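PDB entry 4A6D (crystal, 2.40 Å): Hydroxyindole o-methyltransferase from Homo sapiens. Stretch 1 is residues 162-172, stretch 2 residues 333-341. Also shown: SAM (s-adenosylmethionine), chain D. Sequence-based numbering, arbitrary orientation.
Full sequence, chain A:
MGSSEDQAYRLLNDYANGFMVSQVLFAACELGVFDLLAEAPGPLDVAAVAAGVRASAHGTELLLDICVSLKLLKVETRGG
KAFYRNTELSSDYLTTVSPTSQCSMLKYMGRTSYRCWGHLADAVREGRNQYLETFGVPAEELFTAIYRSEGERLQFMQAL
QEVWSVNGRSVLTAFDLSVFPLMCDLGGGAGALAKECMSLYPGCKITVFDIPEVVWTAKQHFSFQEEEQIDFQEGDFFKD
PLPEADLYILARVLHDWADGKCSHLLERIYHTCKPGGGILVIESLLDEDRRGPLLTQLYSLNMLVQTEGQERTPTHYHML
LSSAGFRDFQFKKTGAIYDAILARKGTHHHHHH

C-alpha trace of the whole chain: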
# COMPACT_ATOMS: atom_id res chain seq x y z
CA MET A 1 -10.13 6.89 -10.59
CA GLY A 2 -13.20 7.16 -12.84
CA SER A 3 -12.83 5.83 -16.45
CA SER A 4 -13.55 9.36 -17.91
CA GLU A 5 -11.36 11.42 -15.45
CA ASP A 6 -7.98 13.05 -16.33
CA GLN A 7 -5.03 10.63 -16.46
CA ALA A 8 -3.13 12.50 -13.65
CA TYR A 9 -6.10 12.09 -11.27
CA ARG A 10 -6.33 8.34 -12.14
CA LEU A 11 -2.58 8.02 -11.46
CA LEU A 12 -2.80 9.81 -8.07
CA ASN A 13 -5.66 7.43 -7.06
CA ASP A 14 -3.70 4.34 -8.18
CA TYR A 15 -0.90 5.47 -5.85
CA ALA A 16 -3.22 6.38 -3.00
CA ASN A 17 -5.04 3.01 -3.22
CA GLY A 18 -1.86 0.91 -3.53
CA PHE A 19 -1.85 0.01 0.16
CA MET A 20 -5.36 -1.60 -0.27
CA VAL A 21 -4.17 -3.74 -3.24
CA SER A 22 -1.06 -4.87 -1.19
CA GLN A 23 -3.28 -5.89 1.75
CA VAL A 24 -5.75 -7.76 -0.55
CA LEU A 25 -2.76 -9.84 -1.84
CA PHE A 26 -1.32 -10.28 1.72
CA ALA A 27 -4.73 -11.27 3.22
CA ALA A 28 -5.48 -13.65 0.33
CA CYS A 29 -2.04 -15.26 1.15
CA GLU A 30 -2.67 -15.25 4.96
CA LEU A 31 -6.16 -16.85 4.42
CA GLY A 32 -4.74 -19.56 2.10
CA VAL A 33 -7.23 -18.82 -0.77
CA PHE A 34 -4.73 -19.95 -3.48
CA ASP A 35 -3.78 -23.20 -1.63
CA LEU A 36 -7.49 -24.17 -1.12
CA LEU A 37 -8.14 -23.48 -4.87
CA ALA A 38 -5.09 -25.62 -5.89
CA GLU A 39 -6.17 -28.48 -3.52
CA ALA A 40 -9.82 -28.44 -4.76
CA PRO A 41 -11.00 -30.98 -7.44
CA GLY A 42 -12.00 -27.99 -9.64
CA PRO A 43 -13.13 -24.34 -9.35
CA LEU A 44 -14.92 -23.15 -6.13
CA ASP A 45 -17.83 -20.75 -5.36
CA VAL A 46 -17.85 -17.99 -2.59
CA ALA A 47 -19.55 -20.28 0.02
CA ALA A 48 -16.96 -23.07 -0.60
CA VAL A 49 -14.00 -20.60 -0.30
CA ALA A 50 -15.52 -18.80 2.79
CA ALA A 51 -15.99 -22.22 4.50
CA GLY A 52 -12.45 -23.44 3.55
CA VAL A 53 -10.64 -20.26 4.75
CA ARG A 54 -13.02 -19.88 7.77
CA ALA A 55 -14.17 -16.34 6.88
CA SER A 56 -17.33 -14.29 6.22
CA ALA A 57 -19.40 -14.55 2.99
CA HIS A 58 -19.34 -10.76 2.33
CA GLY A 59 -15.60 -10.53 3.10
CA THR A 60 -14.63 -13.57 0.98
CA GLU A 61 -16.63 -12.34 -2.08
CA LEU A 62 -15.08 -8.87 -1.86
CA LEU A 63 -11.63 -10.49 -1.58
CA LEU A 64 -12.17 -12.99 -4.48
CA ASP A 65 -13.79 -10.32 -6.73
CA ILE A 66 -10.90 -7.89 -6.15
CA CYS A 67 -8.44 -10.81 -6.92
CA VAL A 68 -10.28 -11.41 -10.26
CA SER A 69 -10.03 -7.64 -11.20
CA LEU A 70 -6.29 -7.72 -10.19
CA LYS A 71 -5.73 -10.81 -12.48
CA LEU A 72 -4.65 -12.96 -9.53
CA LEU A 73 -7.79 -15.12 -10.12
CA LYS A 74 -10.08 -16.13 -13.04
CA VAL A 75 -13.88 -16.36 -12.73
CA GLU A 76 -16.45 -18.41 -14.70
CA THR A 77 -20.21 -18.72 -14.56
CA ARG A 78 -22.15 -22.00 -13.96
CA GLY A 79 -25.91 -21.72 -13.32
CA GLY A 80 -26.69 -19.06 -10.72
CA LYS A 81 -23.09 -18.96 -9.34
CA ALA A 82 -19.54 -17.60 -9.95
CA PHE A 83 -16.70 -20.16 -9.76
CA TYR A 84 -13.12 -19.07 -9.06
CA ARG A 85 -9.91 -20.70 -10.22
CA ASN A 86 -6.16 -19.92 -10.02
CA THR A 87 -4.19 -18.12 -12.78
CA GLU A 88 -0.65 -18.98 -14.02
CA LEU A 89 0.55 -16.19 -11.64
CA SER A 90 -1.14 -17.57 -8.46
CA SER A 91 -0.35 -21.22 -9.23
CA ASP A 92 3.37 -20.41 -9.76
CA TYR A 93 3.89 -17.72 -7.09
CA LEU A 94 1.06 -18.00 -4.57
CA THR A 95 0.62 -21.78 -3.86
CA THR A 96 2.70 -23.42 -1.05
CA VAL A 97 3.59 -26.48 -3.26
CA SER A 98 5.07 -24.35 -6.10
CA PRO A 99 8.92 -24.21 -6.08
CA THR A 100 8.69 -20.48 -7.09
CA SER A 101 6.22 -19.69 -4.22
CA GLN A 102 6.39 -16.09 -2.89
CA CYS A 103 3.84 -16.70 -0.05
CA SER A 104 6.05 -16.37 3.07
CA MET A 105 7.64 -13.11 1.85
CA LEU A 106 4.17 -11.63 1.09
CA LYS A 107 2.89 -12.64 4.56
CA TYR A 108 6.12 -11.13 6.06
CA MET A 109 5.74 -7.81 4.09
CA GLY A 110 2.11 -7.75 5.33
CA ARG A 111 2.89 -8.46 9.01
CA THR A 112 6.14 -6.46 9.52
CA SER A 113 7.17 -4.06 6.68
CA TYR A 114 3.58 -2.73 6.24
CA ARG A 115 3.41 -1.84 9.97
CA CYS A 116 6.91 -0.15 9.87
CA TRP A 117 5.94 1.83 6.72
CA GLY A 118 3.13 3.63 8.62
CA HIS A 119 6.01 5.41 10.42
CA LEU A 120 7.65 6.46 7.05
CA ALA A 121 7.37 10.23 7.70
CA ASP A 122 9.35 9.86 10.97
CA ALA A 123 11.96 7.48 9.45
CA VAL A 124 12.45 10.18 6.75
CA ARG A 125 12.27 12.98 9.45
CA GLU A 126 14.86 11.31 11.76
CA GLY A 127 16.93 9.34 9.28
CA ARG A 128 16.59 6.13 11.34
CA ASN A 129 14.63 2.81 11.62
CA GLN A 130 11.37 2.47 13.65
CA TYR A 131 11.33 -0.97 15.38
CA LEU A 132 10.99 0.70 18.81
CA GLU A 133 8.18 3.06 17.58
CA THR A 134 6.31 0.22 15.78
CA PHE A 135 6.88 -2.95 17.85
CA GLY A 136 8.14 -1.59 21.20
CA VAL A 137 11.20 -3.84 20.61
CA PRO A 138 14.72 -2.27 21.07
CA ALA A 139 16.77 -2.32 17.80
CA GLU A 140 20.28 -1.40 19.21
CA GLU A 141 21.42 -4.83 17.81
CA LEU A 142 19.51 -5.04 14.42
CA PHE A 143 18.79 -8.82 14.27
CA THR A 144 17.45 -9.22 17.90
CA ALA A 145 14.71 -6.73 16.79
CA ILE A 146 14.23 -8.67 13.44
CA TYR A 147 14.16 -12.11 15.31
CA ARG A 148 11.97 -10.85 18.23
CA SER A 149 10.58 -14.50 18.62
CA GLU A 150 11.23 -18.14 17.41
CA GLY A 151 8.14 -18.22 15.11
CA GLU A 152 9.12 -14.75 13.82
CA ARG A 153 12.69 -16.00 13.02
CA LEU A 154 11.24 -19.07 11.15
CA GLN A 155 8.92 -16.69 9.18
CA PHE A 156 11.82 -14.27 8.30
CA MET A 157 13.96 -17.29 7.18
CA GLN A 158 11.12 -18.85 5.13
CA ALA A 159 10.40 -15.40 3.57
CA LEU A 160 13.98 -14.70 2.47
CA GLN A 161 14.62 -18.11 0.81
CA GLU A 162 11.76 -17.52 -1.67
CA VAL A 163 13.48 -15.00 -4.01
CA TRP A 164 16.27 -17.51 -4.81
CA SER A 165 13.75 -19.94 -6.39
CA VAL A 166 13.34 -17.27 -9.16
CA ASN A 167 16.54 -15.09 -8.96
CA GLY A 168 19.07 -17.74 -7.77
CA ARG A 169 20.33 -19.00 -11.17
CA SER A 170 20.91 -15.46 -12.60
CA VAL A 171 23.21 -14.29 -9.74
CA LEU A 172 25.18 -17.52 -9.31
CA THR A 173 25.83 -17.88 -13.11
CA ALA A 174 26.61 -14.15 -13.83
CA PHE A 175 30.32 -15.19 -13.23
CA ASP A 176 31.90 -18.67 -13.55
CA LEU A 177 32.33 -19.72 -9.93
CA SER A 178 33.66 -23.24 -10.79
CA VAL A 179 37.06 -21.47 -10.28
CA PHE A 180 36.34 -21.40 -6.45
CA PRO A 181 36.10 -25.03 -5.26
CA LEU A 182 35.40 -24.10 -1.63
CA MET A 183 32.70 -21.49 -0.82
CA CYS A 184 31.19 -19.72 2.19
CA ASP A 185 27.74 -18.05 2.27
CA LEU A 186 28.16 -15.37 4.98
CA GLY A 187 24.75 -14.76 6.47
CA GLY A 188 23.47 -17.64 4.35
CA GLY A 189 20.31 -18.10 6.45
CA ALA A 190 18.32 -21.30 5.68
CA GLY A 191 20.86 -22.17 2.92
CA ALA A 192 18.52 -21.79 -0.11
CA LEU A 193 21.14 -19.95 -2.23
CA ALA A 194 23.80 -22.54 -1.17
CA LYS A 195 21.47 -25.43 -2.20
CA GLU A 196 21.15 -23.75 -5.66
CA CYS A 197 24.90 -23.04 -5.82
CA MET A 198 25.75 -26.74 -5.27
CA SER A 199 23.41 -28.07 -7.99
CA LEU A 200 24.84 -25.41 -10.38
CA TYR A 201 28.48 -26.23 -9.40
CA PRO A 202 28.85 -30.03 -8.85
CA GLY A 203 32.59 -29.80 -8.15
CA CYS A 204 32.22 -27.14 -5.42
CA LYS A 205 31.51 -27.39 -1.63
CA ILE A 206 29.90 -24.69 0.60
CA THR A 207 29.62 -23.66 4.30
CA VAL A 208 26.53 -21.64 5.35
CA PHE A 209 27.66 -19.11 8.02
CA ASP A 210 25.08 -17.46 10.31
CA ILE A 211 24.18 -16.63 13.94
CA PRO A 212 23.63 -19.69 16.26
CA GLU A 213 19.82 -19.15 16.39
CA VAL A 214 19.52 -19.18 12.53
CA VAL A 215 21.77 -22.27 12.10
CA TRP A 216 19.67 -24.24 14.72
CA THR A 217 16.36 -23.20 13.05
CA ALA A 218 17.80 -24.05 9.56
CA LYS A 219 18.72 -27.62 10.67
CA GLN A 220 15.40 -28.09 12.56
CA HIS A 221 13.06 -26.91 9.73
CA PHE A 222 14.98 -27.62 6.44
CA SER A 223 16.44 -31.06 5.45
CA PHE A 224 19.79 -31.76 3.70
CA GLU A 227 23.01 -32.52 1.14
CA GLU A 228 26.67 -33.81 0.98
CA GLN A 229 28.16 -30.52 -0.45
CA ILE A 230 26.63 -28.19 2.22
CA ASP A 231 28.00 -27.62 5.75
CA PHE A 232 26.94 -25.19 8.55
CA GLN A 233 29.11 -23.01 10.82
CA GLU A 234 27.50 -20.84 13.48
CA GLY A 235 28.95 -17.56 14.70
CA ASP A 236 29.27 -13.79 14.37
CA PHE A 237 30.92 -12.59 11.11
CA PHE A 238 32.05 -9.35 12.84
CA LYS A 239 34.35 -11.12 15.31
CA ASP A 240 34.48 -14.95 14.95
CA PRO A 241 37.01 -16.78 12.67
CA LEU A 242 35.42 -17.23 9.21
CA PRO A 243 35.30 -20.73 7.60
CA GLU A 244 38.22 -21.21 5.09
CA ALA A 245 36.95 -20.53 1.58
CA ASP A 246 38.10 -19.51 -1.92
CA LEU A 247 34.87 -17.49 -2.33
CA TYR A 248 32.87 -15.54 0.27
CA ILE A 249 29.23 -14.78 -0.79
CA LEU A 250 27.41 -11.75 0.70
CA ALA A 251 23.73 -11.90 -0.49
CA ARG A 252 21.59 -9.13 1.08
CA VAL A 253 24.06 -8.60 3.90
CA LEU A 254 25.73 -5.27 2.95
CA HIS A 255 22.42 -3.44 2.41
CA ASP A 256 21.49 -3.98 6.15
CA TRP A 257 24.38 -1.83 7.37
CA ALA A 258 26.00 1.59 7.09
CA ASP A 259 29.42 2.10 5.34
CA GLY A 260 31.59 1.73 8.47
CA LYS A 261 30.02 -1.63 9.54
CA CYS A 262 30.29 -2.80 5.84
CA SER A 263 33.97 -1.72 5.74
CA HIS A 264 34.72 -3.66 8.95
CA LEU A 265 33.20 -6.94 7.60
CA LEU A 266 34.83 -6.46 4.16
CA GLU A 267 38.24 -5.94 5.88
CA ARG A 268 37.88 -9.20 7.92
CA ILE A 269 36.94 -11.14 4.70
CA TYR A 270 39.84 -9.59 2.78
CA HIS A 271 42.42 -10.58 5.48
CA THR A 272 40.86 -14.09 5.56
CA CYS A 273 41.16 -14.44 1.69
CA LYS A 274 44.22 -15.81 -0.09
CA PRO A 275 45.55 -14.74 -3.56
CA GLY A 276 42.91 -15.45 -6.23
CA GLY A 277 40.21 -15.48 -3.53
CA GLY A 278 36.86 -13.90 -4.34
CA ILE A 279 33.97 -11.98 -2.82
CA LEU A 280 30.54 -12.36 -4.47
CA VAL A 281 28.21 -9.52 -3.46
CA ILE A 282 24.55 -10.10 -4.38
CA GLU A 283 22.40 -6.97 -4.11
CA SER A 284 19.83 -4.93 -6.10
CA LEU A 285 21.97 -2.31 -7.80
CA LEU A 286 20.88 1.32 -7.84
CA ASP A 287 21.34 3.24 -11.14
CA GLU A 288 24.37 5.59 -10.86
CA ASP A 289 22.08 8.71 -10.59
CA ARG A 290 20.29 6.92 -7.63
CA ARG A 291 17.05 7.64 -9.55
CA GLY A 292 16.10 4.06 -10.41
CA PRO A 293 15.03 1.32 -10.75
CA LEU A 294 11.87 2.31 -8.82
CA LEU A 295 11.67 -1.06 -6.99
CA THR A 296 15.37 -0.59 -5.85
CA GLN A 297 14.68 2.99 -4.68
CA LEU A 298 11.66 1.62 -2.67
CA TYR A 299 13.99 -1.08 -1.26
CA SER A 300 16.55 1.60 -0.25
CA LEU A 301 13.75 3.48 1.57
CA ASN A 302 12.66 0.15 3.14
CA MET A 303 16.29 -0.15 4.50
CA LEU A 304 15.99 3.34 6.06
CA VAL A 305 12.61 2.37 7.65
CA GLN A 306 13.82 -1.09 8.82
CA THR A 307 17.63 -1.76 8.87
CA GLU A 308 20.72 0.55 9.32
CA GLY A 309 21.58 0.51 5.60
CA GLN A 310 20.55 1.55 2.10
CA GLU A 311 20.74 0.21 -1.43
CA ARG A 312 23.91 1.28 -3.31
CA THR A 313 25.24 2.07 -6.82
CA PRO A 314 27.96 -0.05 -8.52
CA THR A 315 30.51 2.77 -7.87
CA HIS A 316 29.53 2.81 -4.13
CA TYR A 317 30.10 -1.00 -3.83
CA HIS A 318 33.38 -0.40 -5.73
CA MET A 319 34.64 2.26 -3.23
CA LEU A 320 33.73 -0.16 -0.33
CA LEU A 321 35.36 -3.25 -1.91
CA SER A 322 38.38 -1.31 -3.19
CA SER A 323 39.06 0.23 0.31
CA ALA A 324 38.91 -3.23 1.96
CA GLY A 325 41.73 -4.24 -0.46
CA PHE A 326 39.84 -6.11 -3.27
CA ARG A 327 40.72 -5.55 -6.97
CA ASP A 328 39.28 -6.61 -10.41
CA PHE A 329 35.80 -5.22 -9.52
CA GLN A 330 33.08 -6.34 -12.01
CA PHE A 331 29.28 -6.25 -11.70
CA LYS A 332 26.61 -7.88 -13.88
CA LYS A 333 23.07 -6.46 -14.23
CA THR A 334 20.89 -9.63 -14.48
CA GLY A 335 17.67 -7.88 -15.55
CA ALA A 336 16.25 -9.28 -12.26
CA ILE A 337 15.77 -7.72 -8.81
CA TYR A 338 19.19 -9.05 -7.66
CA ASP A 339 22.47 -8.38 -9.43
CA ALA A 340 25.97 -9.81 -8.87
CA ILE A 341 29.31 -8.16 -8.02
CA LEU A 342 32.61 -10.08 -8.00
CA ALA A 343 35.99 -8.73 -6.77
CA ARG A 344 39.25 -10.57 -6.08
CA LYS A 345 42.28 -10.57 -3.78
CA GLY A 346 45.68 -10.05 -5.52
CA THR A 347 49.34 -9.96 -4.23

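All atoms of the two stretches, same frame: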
# COMPACT_ATOMS: atom_id res chain seq x y z
N GLU A 162 12.68 -17.57 -0.54
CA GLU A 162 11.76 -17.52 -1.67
C GLU A 162 12.26 -16.83 -2.93
O GLU A 162 12.03 -17.37 -4.03
CB GLU A 162 10.39 -17.05 -1.21
CG GLU A 162 9.69 -18.10 -0.36
CD GLU A 162 8.29 -17.75 0.06
OE1 GLU A 162 7.97 -16.55 0.16
OE2 GLU A 162 7.50 -18.69 0.34
N VAL A 163 12.98 -15.69 -2.81
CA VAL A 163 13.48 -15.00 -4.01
C VAL A 163 14.47 -15.84 -4.84
O VAL A 163 14.46 -15.78 -6.08
CB VAL A 163 13.98 -13.56 -3.74
CG1 VAL A 163 15.33 -13.56 -3.01
CG2 VAL A 163 14.03 -12.74 -5.04
N TRP A 164 15.28 -16.67 -4.15
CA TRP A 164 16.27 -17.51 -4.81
C TRP A 164 15.71 -18.60 -5.72
O TRP A 164 16.40 -19.02 -6.66
CB TRP A 164 17.35 -17.96 -3.83
CG TRP A 164 17.87 -16.82 -2.98
CD1 TRP A 164 17.86 -16.75 -1.62
CD2 TRP A 164 18.38 -15.56 -3.45
NE1 TRP A 164 18.33 -15.52 -1.20
CE2 TRP A 164 18.68 -14.78 -2.31
CE3 TRP A 164 18.59 -15.00 -4.74
CZ2 TRP A 164 19.19 -13.48 -2.40
CZ3 TRP A 164 19.09 -13.70 -4.83
CH2 TRP A 164 19.39 -12.96 -3.68
N SER A 165 14.44 -18.98 -5.53
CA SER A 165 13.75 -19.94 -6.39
C SER A 165 13.53 -19.36 -7.80
O SER A 165 13.41 -20.11 -8.76
CB SER A 165 12.42 -20.35 -5.76
OG SER A 165 11.54 -19.26 -5.60
N VAL A 166 13.51 -18.01 -7.90
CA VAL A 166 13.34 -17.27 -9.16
C VAL A 166 14.62 -16.56 -9.61
O VAL A 166 14.92 -16.56 -10.79
CB VAL A 166 12.14 -16.29 -9.16
CG1 VAL A 166 10.92 -16.92 -9.79
CG2 VAL A 166 11.82 -15.78 -7.76
N ASN A 167 15.34 -15.90 -8.67
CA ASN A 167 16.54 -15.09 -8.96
C ASN A 167 17.89 -15.81 -8.76
O ASN A 167 18.91 -15.29 -9.22
CB ASN A 167 16.50 -13.80 -8.10
CG ASN A 167 17.10 -12.56 -8.75
OD1 ASN A 167 16.56 -11.46 -8.61
ND2 ASN A 167 18.24 -12.69 -9.44
N GLY A 168 17.88 -16.96 -8.09
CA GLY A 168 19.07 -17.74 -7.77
C GLY A 168 20.02 -18.03 -8.91
O GLY A 168 21.21 -17.72 -8.81
N ARG A 169 19.51 -18.62 -10.01
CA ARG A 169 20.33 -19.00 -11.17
C ARG A 169 21.06 -17.84 -11.84
O ARG A 169 22.22 -18.00 -12.22
CB ARG A 169 19.54 -19.84 -12.20
CG ARG A 169 20.44 -20.84 -12.91
CD ARG A 169 19.87 -21.44 -14.18
NE ARG A 169 20.88 -22.31 -14.79
CZ ARG A 169 21.67 -21.95 -15.80
NH1 ARG A 169 21.54 -20.76 -16.38
NH2 ARG A 169 22.59 -22.80 -16.26
N SER A 170 20.38 -16.68 -11.98
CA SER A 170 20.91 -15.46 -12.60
C SER A 170 22.21 -15.01 -11.89
O SER A 170 23.25 -14.87 -12.52
CB SER A 170 19.88 -14.33 -12.57
OG SER A 170 18.55 -14.77 -12.34
N VAL A 171 22.12 -14.79 -10.58
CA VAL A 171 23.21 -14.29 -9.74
C VAL A 171 24.39 -15.23 -9.61
O VAL A 171 25.53 -14.79 -9.69
CB VAL A 171 22.74 -13.70 -8.39
CG1 VAL A 171 21.88 -12.46 -8.62
CG2 VAL A 171 22.02 -14.73 -7.53
N LEU A 172 24.12 -16.54 -9.46
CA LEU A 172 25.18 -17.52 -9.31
C LEU A 172 25.90 -17.86 -10.62
O LEU A 172 27.07 -18.27 -10.57
CB LEU A 172 24.69 -18.76 -8.56
CG LEU A 172 24.08 -18.51 -7.16
CD1 LEU A 172 23.32 -19.70 -6.68
CD2 LEU A 172 25.13 -18.07 -6.14
N LYS A 333 24.49 -6.78 -14.40
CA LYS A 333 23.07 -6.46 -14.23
C LYS A 333 22.31 -7.61 -14.89
O LYS A 333 22.45 -7.81 -16.10
CB LYS A 333 22.68 -5.06 -14.80
CG LYS A 333 22.73 -3.97 -13.71
CD LYS A 333 21.62 -2.91 -13.86
CE LYS A 333 21.37 -2.14 -12.57
NZ LYS A 333 20.02 -1.48 -12.50
N THR A 334 21.60 -8.41 -14.07
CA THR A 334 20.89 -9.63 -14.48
C THR A 334 19.57 -9.41 -15.21
O THR A 334 19.07 -10.34 -15.87
CB THR A 334 20.60 -10.52 -13.26
OG1 THR A 334 19.78 -9.78 -12.35
CG2 THR A 334 21.88 -11.07 -12.58
N GLY A 335 18.99 -8.22 -15.04
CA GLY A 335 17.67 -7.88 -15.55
C GLY A 335 16.63 -8.30 -14.52
O GLY A 335 15.43 -8.13 -14.73
N ALA A 336 17.10 -8.83 -13.36
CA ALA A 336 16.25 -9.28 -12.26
C ALA A 336 16.35 -8.33 -11.06
O ALA A 336 17.01 -7.29 -11.17
CB ALA A 336 16.60 -10.71 -11.87
N ILE A 337 15.65 -8.61 -9.96
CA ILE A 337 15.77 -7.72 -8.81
C ILE A 337 17.25 -7.72 -8.32
O ILE A 337 17.86 -6.65 -8.19
CB ILE A 337 14.74 -8.06 -7.69
CG1 ILE A 337 13.29 -7.83 -8.20
CG2 ILE A 337 15.01 -7.24 -6.43
CD1 ILE A 337 12.23 -8.59 -7.39
N TYR A 338 17.83 -8.91 -8.15
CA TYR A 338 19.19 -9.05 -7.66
C TYR A 338 20.26 -9.20 -8.71
O TYR A 338 20.12 -9.96 -9.68
CB TYR A 338 19.29 -10.06 -6.51
CG TYR A 338 18.44 -9.62 -5.35
CD1 TYR A 338 18.88 -8.63 -4.48
CD2 TYR A 338 17.12 -10.07 -5.22
CE1 TYR A 338 18.04 -8.12 -3.48
CE2 TYR A 338 16.31 -9.63 -4.18
CZ TYR A 338 16.77 -8.64 -3.32
OH TYR A 338 15.94 -8.16 -2.33
N ASP A 339 21.32 -8.40 -8.54
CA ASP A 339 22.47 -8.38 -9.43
C ASP A 339 23.66 -9.03 -8.74
O ASP A 339 23.58 -9.38 -7.55
CB ASP A 339 22.78 -6.94 -9.90
CG ASP A 339 21.59 -6.24 -10.53
OD1 ASP A 339 21.16 -6.66 -11.64
OD2 ASP A 339 21.09 -5.25 -9.94
N ALA A 340 24.76 -9.18 -9.45
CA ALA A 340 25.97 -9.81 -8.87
C ALA A 340 27.19 -8.94 -9.07
O ALA A 340 27.38 -8.38 -10.15
CB ALA A 340 26.21 -11.16 -9.52
N ILE A 341 28.00 -8.83 -8.03
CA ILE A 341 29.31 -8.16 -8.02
C ILE A 341 30.35 -9.18 -7.59
O ILE A 341 30.16 -9.86 -6.57
CB ILE A 341 29.37 -6.97 -7.02
CG1 ILE A 341 28.53 -5.79 -7.50
CG2 ILE A 341 30.85 -6.54 -6.74
CD1 ILE A 341 28.17 -4.92 -6.44
N SAM D . 21.77 -14.30 2.53
CA SAM D . 20.34 -14.57 2.80
C SAM D . 19.34 -14.25 1.68
O SAM D . 19.62 -13.37 0.89
OXT SAM D . 18.22 -14.85 1.53
CB SAM D . 20.01 -13.90 4.11
CG SAM D . 19.99 -12.37 4.02
SD SAM D . 19.45 -11.71 5.64
CE SAM D . 19.02 -10.08 5.20
C5' SAM D . 21.02 -11.27 6.46
C4' SAM D . 21.52 -12.57 7.10
O4' SAM D . 22.68 -12.19 7.83
C3' SAM D . 20.50 -13.18 8.13
O3' SAM D . 20.28 -14.58 7.89
C2' SAM D . 21.18 -12.86 9.51
O2' SAM D . 20.93 -13.75 10.60
C1' SAM D . 22.66 -12.88 9.11
N9 SAM D . 23.52 -12.15 10.06
C8 SAM D . 23.28 -10.89 10.60
N7 SAM D . 24.24 -10.55 11.39
C5 SAM D . 25.16 -11.59 11.48
C6 SAM D . 26.36 -11.84 12.18
N6 SAM D . 26.88 -10.85 12.95
N1 SAM D . 27.03 -13.02 11.97
C2 SAM D . 26.52 -14.00 11.21
N3 SAM D . 25.37 -13.80 10.55
C4 SAM D . 24.70 -12.63 10.60

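How does the beginning of stretch 2 meet the helix? Contact begins at Thr 334, whose CA lies 6.1 Å from the CA of Ser 170. Thr 334 directs its CA-to-CB bond toward the helix, and its methyl CG2 packs 3.8 Å from Ser 170 CB and 4.2 Å from Val 171 CG1. The hydroxyl works within its own stretch: Thr 334 OG1 donates to Tyr 338 O at 2.7 Å and accepts from Ala 336 N at 3.0 Å. Together with the bond from Thr 334 N to Asp 339 OD1, also 3.0 Å, these ties fold the segment into a compact loop. Ser 170 likewise uses its hydroxyl within its own stretch, OG donating to Asn 167 O at 3.2 Å, so the two residues meet through carbon.

What carries the loop past Asn 167? Gly 335 makes the turn with a positive phi of 87°, a conformation that favours glycine, and touches nothing in the helix. The CA-to-CB bond of Ala 336 then points toward stretch 1, bringing Ala 336 CB within 3.3 Å of Asn 167 OD1. The CA-to-CB bond of Ile 337 points sideways, although Ile 337 CB is 4.0 Å from Asn 167 OD1.

Why is Asn 167 the polar centre of the contact? Its amide offers both an acceptor and a donor, and both meet the backbone of Tyr 338. Tyr 338 N donates to Asn 167 OD1 at 2.9 Å with a nearly straight angle of 170°, whereas the return bond, Asn 167 ND2 to Tyr 338 O, is weak at 3.3 Å.

What surrounds the Tyr 338 side chain? Tyr 338 has the largest covered area of any residue in either stretch, and its CA-to-CB bond points toward stretch 1. Val 163 CG2 lies at the ring edge, 4.0 Å from Tyr 338 CE2, and Trp 164 CH2 comes 3.9 Å from Tyr 338 CG. The two aromatic rings meet obliquely, their planes 55° apart. The indole also serves a polar role, with Trp 164 NE1 donating to OXT of s-adenosylmethionine at 2.8 Å.

How does the contact close as the strand begins? Val 171 CG1 rests 4.1 Å from Tyr 338 CB, continuing the apolar packing. The CA-to-CB bond of Asp 339 points away, but that of Ala 340 turns back toward stretch 1, with Ala 340 CB 3.7 Å from Val 171 O. The small methyl accompanies a close approach, 5.3 Å between the CA atoms of Val 171 and Ala 340.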